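Local coordinates for possible metal-dependent hydrolase (Veillonella parvula, PDB 3RPC), which probably hydrolyses a substrate not yet identified, as a two-zinc enzyme of the metallo-beta-lactamase superfamily, at residues I19-F24 against F155-E160; L179-N185 against R216-K221. All coordinates share one frame; numbering follows the deposited sequence. Where two conformers were deposited one is given.

Contact 1: residues I19-F24 against F155-E160; sequences IKNTTF and FEAADE
Two hairpin ends, one from each beta-sheet of the metallo-beta-lactamase sandwich, meet here through Ile19, Lys20 and Phe24 on one side and Phe155, Ala157, Ala158 and Glu160 on the other. Residues 19-22 form a type II' beta turn between strands 14-19 and 22-26 of the first sheet, closed by Thr22 N to Ile19 O and Ile19 N to Thr22 O. Residues 157-160 form a type II turn after strand 152-156 of the second sheet. No backbone-to-backbone hydrogen bond joins the two segments; every contact involves a side chain. On the inner side Phe155 presents its edge to a face of Phe24 in an edge-to-face pair, ring centroids 5.1 Å apart and planes inclined at 55°. Phe155 CE1 lies over the centre of the Phe24 ring, while Thr22 CG2 sits on the opposite face nearer the rim. Leu125 of strand 123-128 touches both side chains. Ile19 extends this apolar layer outward: its CD1 packs 3.7 Å from Phe155 CB, and CG2, placed anti to the backbone N by a chi1 of -61°, rests on Ala157 CB (4.0 Å) and on Glu160 CG (3.9 Å). At the partly exposed margin the contact turns polar. The Lys20 chain, bent at chi2 and chi4, reaches over to the turn 157-160 and brings its ammonium group to two acceptors. Glu160 OE2 takes a salt bridge from Lys20 NZ at 2.9 Å through its anti lone pair, leaving OE1 for a hydrogen bond with Thr5 OG1. Lys20 NZ also donates to Ala158 O, again at 2.9 Å, with a C=O...N angle of 161°.

Contact 2: residues L179-N185 against R216-K221; sequences LLRFDPN and RKPEAK
Leu179 and Lys217 face each other where two helices end, their CA atoms 8.0 Å apart, and from there the chains converge until the CA atoms of Asn185 and Ala220 are 4.6 Å apart. Helix 173-182 is followed by Asp183, which leaves helical geometry with a positive phi of 39°; helix 207-216 gives way at Lys217 to a type I turn, 217-220. Where the chains come together, Lys221 N donates to Asn185 O at 2.9 Å, nearly straight at hydrogen (169°), and Ala220 CA adds a CA-H...O contact to the same oxygen.

Lys217 carries the side-chain part. Bent once, at chi2, and extended beyond it, it runs past Leu179 in the opposite direction, with its CE 3.8 Å from Leu179 CB. Its ammonium group reaches the end of helix 173-182, where Lys217 NZ makes a salt bridge with Asp183 OD1 at 2.9 Å, met on the anti side and out of the carboxylate plane. A weak bond from Lys217 NZ to Leu179 O places this positive charge at the helix C-terminus, a probably favourable position against the helix dipole. Leu179 CD1 packs at 4.0 Å on Arg216 CG, whose guanidinium group turns to Glu176. A water accepts from Asn185 ND2 and donates weakly to Glu219 O; Asn185 OD1 is bound by Thr162 N.

The two helix ends thus lead into the neighbouring parallel strands 186-190 and 221-225, with Ile187 of strand 186-190 touching Leu179, Lys217 and Ala220, and the second subunit packing on Leu180, Arg181 and Arg216.

Both contacts are partly buried and lie at the periphery, with their centres about 17 Å apart, but they join different parts of the sandwich. Contact 1 joins the two sheets without a main-chain to main-chain bond, through an aromatic and aliphatic interior with a charged margin. Contact 2 joins two helix ends at the second sheet, where a main-chain bond links the chains as they enter neighbouring strands and a lysine ties the helix ends. Each has a lysine that grips one carboxylate and one backbone carbonyl, although the second bond in contact 2 is weak. The contacts touch directly, Glu156 OE2 packing 3.6 Å from Phe182 CD1. Of the two, only contact 2 adjoins the other subunit.

Contact 1: residues I19-F24 against F155-E160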
# COMPACT_ATOMS: atom_id res chain seq x y z
N ILE A 19 -15.09 14.73 16.49
CA ILE A 19 -15.27 13.51 17.26
C ILE A 19 -14.95 13.91 18.68
O ILE A 19 -13.85 14.37 18.96
CB ILE A 19 -14.31 12.40 16.81
CG1 ILE A 19 -14.54 12.05 15.34
CG2 ILE A 19 -14.48 11.16 17.67
CD1 ILE A 19 -13.51 11.04 14.81
N LYS A 20 -15.93 13.76 19.56
CA LYS A 20 -15.79 14.25 20.93
C LYS A 20 -15.52 15.75 20.92
O LYS A 20 -16.27 16.51 20.30
CB LYS A 20 -14.70 13.46 21.67
CG LYS A 20 -15.21 12.12 22.23
CD LYS A 20 -14.14 11.04 22.23
CE LYS A 20 -14.55 9.84 23.08
NZ LYS A 20 -16.02 9.58 23.11
N ASN A 21 -14.46 16.20 21.58
CA ASN A 21 -14.13 17.63 21.60
C ASN A 21 -13.03 17.99 20.61
O ASN A 21 -12.45 19.08 20.68
CB ASN A 21 -13.71 18.08 23.00
CG ASN A 21 -14.80 17.88 24.03
OD1 ASN A 21 -14.55 17.36 25.12
ND2 ASN A 21 -16.02 18.28 23.70
N THR A 22 -12.74 17.10 19.67
CA THR A 22 -11.69 17.34 18.70
C THR A 22 -12.26 17.54 17.31
O THR A 22 -13.02 16.70 16.83
CB THR A 22 -10.68 16.18 18.67
OG1 THR A 22 -9.98 16.13 19.92
CG2 THR A 22 -9.68 16.36 17.54
N THR A 23 -11.90 18.65 16.67
CA THR A 23 -12.32 18.88 15.30
C THR A 23 -11.11 18.86 14.36
O THR A 23 -10.19 19.66 14.51
CB THR A 23 -13.08 20.20 15.16
OG1 THR A 23 -14.30 20.13 15.90
CG2 THR A 23 -13.40 20.49 13.70
N PHE A 24 -11.14 17.95 13.39
CA PHE A 24 -10.11 17.84 12.38
C PHE A 24 -10.53 18.57 11.12
O PHE A 24 -11.58 18.26 10.54
CB PHE A 24 -9.89 16.37 12.00
CG PHE A 24 -9.43 15.50 13.14
CD1 PHE A 24 -8.08 15.43 13.48
CD2 PHE A 24 -10.34 14.74 13.87
CE1 PHE A 24 -7.65 14.62 14.52
CE2 PHE A 24 -9.91 13.92 14.92
CZ PHE A 24 -8.56 13.86 15.24
N PHE A 155 -10.43 6.76 11.74
CA PHE A 155 -10.53 7.43 13.05
C PHE A 155 -11.35 6.55 13.99
O PHE A 155 -12.48 6.19 13.69
CB PHE A 155 -11.23 8.80 12.95
CG PHE A 155 -10.58 9.78 12.01
CD1 PHE A 155 -9.81 10.83 12.52
CD2 PHE A 155 -10.75 9.69 10.64
CE1 PHE A 155 -9.23 11.76 11.67
CE2 PHE A 155 -10.17 10.62 9.78
CZ PHE A 155 -9.40 11.65 10.29
N GLU A 156 -10.77 6.20 15.14
CA GLU A 156 -11.45 5.40 16.15
C GLU A 156 -11.45 6.14 17.48
O GLU A 156 -10.48 6.82 17.81
CB GLU A 156 -10.76 4.06 16.34
CG GLU A 156 -10.81 3.17 15.12
CD GLU A 156 -10.00 1.90 15.30
OE1 GLU A 156 -9.06 1.91 16.12
OE2 GLU A 156 -10.31 0.90 14.63
N ALA A 157 -12.53 6.00 18.24
CA ALA A 157 -12.59 6.57 19.59
C ALA A 157 -13.69 5.86 20.38
O ALA A 157 -14.64 5.34 19.79
CB ALA A 157 -12.84 8.07 19.54
N ALA A 158 -13.56 5.85 21.70
CA ALA A 158 -14.49 5.12 22.55
C ALA A 158 -15.93 5.59 22.37
O ALA A 158 -16.22 6.78 22.48
CB ALA A 158 -14.09 5.25 24.01
N ASP A 159 -16.82 4.64 22.06
CA ASP A 159 -18.25 4.92 21.96
C ASP A 159 -18.60 5.84 20.80
O ASP A 159 -19.68 6.43 20.78
CB ASP A 159 -18.77 5.51 23.27
CG ASP A 159 -18.43 4.65 24.46
OD1 ASP A 159 -18.66 3.42 24.39
OD2 ASP A 159 -17.93 5.19 25.46
N GLU A 160 -17.68 5.96 19.85
CA GLU A 160 -17.91 6.79 18.68
C GLU A 160 -17.90 5.91 17.43
O GLU A 160 -17.26 4.87 17.42
CB GLU A 160 -16.81 7.85 18.56
CG GLU A 160 -16.67 8.77 19.77
CD GLU A 160 -17.90 9.63 19.97
OE1 GLU A 160 -18.69 9.76 19.01
OE2 GLU A 160 -18.08 10.16 21.09

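Contact 2: residues L179-N185 against R216-K221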
# COMPACT_ATOMS: atom_id res chain seq x y z
N LEU A 179 -11.55 -1.95 5.25
CA LEU A 179 -12.96 -2.23 5.52
C LEU A 179 -13.13 -3.44 6.44
O LEU A 179 -13.92 -3.40 7.38
CB LEU A 179 -13.71 -2.47 4.20
CG LEU A 179 -13.89 -1.23 3.31
CD1 LEU A 179 -14.49 -1.61 1.96
CD2 LEU A 179 -14.76 -0.17 3.99
N LEU A 180 -12.39 -4.51 6.18
CA LEU A 180 -12.55 -5.71 6.97
C LEU A 180 -11.88 -5.60 8.34
O LEU A 180 -12.42 -6.04 9.35
CB LEU A 180 -12.02 -6.93 6.20
CG LEU A 180 -12.17 -8.28 6.90
CD1 LEU A 180 -13.64 -8.65 7.10
CD2 LEU A 180 -11.46 -9.37 6.11
N ARG A 181 -10.70 -4.98 8.38
CA ARG A 181 -9.96 -4.89 9.63
C ARG A 181 -10.60 -3.96 10.65
O ARG A 181 -10.60 -4.25 11.85
CB ARG A 181 -8.52 -4.45 9.37
CG ARG A 181 -7.72 -5.50 8.64
CD ARG A 181 -6.43 -4.96 8.06
NE ARG A 181 -5.79 -5.99 7.25
CZ ARG A 181 -4.60 -5.86 6.68
NH1 ARG A 181 -3.92 -4.73 6.81
NH2 ARG A 181 -4.10 -6.86 5.95
N PHE A 182 -11.17 -2.86 10.18
CA PHE A 182 -11.64 -1.81 11.09
C PHE A 182 -13.15 -1.59 11.08
O PHE A 182 -13.67 -0.83 11.91
CB PHE A 182 -10.88 -0.51 10.82
CG PHE A 182 -9.39 -0.68 10.83
CD1 PHE A 182 -8.75 -1.06 12.00
CD2 PHE A 182 -8.64 -0.49 9.68
CE1 PHE A 182 -7.38 -1.25 12.02
CE2 PHE A 182 -7.27 -0.67 9.70
CZ PHE A 182 -6.64 -1.05 10.87
N ASP A 183 -13.84 -2.26 10.16
CA ASP A 183 -15.30 -2.22 10.08
C ASP A 183 -15.86 -0.83 10.35
O ASP A 183 -16.61 -0.63 11.32
CB ASP A 183 -15.93 -3.22 11.05
CG ASP A 183 -17.42 -3.39 10.83
OD1 ASP A 183 -17.87 -3.30 9.66
OD2 ASP A 183 -18.15 -3.61 11.82
N PRO A 184 -15.51 0.15 9.50
CA PRO A 184 -15.99 1.51 9.71
C PRO A 184 -17.51 1.65 9.65
O PRO A 184 -18.17 0.99 8.83
CB PRO A 184 -15.33 2.31 8.58
CG PRO A 184 -15.00 1.28 7.53
CD PRO A 184 -14.68 0.02 8.29
N ASN A 185 -18.04 2.52 10.51
CA ASN A 185 -19.46 2.81 10.57
C ASN A 185 -19.84 4.00 9.70
O ASN A 185 -21.00 4.17 9.34
CB ASN A 185 -19.86 3.08 12.02
CG ASN A 185 -19.36 2.02 12.97
OD1 ASN A 185 -18.47 2.27 13.78
ND2 ASN A 185 -19.90 0.81 12.86
N ARG A 216 -20.56 -3.99 0.28
CA ARG A 216 -19.56 -4.45 1.25
C ARG A 216 -19.94 -4.11 2.69
O ARG A 216 -19.74 -4.92 3.60
CB ARG A 216 -18.17 -3.90 0.93
CG ARG A 216 -17.04 -4.64 1.64
CD ARG A 216 -16.77 -6.01 1.02
NE ARG A 216 -16.13 -5.89 -0.28
CZ ARG A 216 -16.74 -6.05 -1.45
NH1 ARG A 216 -16.07 -5.89 -2.58
NH2 ARG A 216 -18.03 -6.37 -1.49
N LYS A 217 -20.50 -2.92 2.89
CA LYS A 217 -20.82 -2.42 4.22
C LYS A 217 -22.25 -1.90 4.26
O LYS A 217 -22.48 -0.69 4.27
CB LYS A 217 -19.84 -1.31 4.61
CG LYS A 217 -18.41 -1.80 4.79
CD LYS A 217 -18.32 -2.77 5.97
CE LYS A 217 -16.89 -3.20 6.23
NZ LYS A 217 -16.83 -4.33 7.21
N PRO A 218 -23.23 -2.82 4.29
CA PRO A 218 -24.65 -2.44 4.20
C PRO A 218 -25.15 -1.58 5.36
O PRO A 218 -26.19 -0.94 5.23
CB PRO A 218 -25.38 -3.79 4.22
CG PRO A 218 -24.36 -4.79 3.84
CD PRO A 218 -23.05 -4.28 4.35
N GLU A 219 -24.43 -1.57 6.48
CA GLU A 219 -24.89 -0.79 7.63
C GLU A 219 -24.15 0.53 7.81
O GLU A 219 -24.48 1.31 8.70
CB GLU A 219 -24.80 -1.62 8.91
CG GLU A 219 -25.76 -2.80 8.91
CD GLU A 219 -25.18 -4.02 9.61
OE1 GLU A 219 -25.11 -5.09 8.98
OE2 GLU A 219 -24.80 -3.90 10.80
N ALA A 220 -23.15 0.77 6.97
CA ALA A 220 -22.35 1.99 7.10
C ALA A 220 -23.08 3.19 6.53
O ALA A 220 -23.89 3.07 5.60
CB ALA A 220 -20.99 1.82 6.40
N LYS A 221 -22.81 4.35 7.11
CA LYS A 221 -23.27 5.61 6.56
C LYS A 221 -22.20 6.07 5.58
O LYS A 221 -21.07 6.39 5.98
CB LYS A 221 -23.44 6.65 7.67
CG LYS A 221 -23.96 7.98 7.18
CD LYS A 221 -25.13 8.44 8.02
CE LYS A 221 -24.73 8.65 9.47
NZ LYS A 221 -25.91 8.82 10.35
O HOH W 1 -22.06 0.51 10.92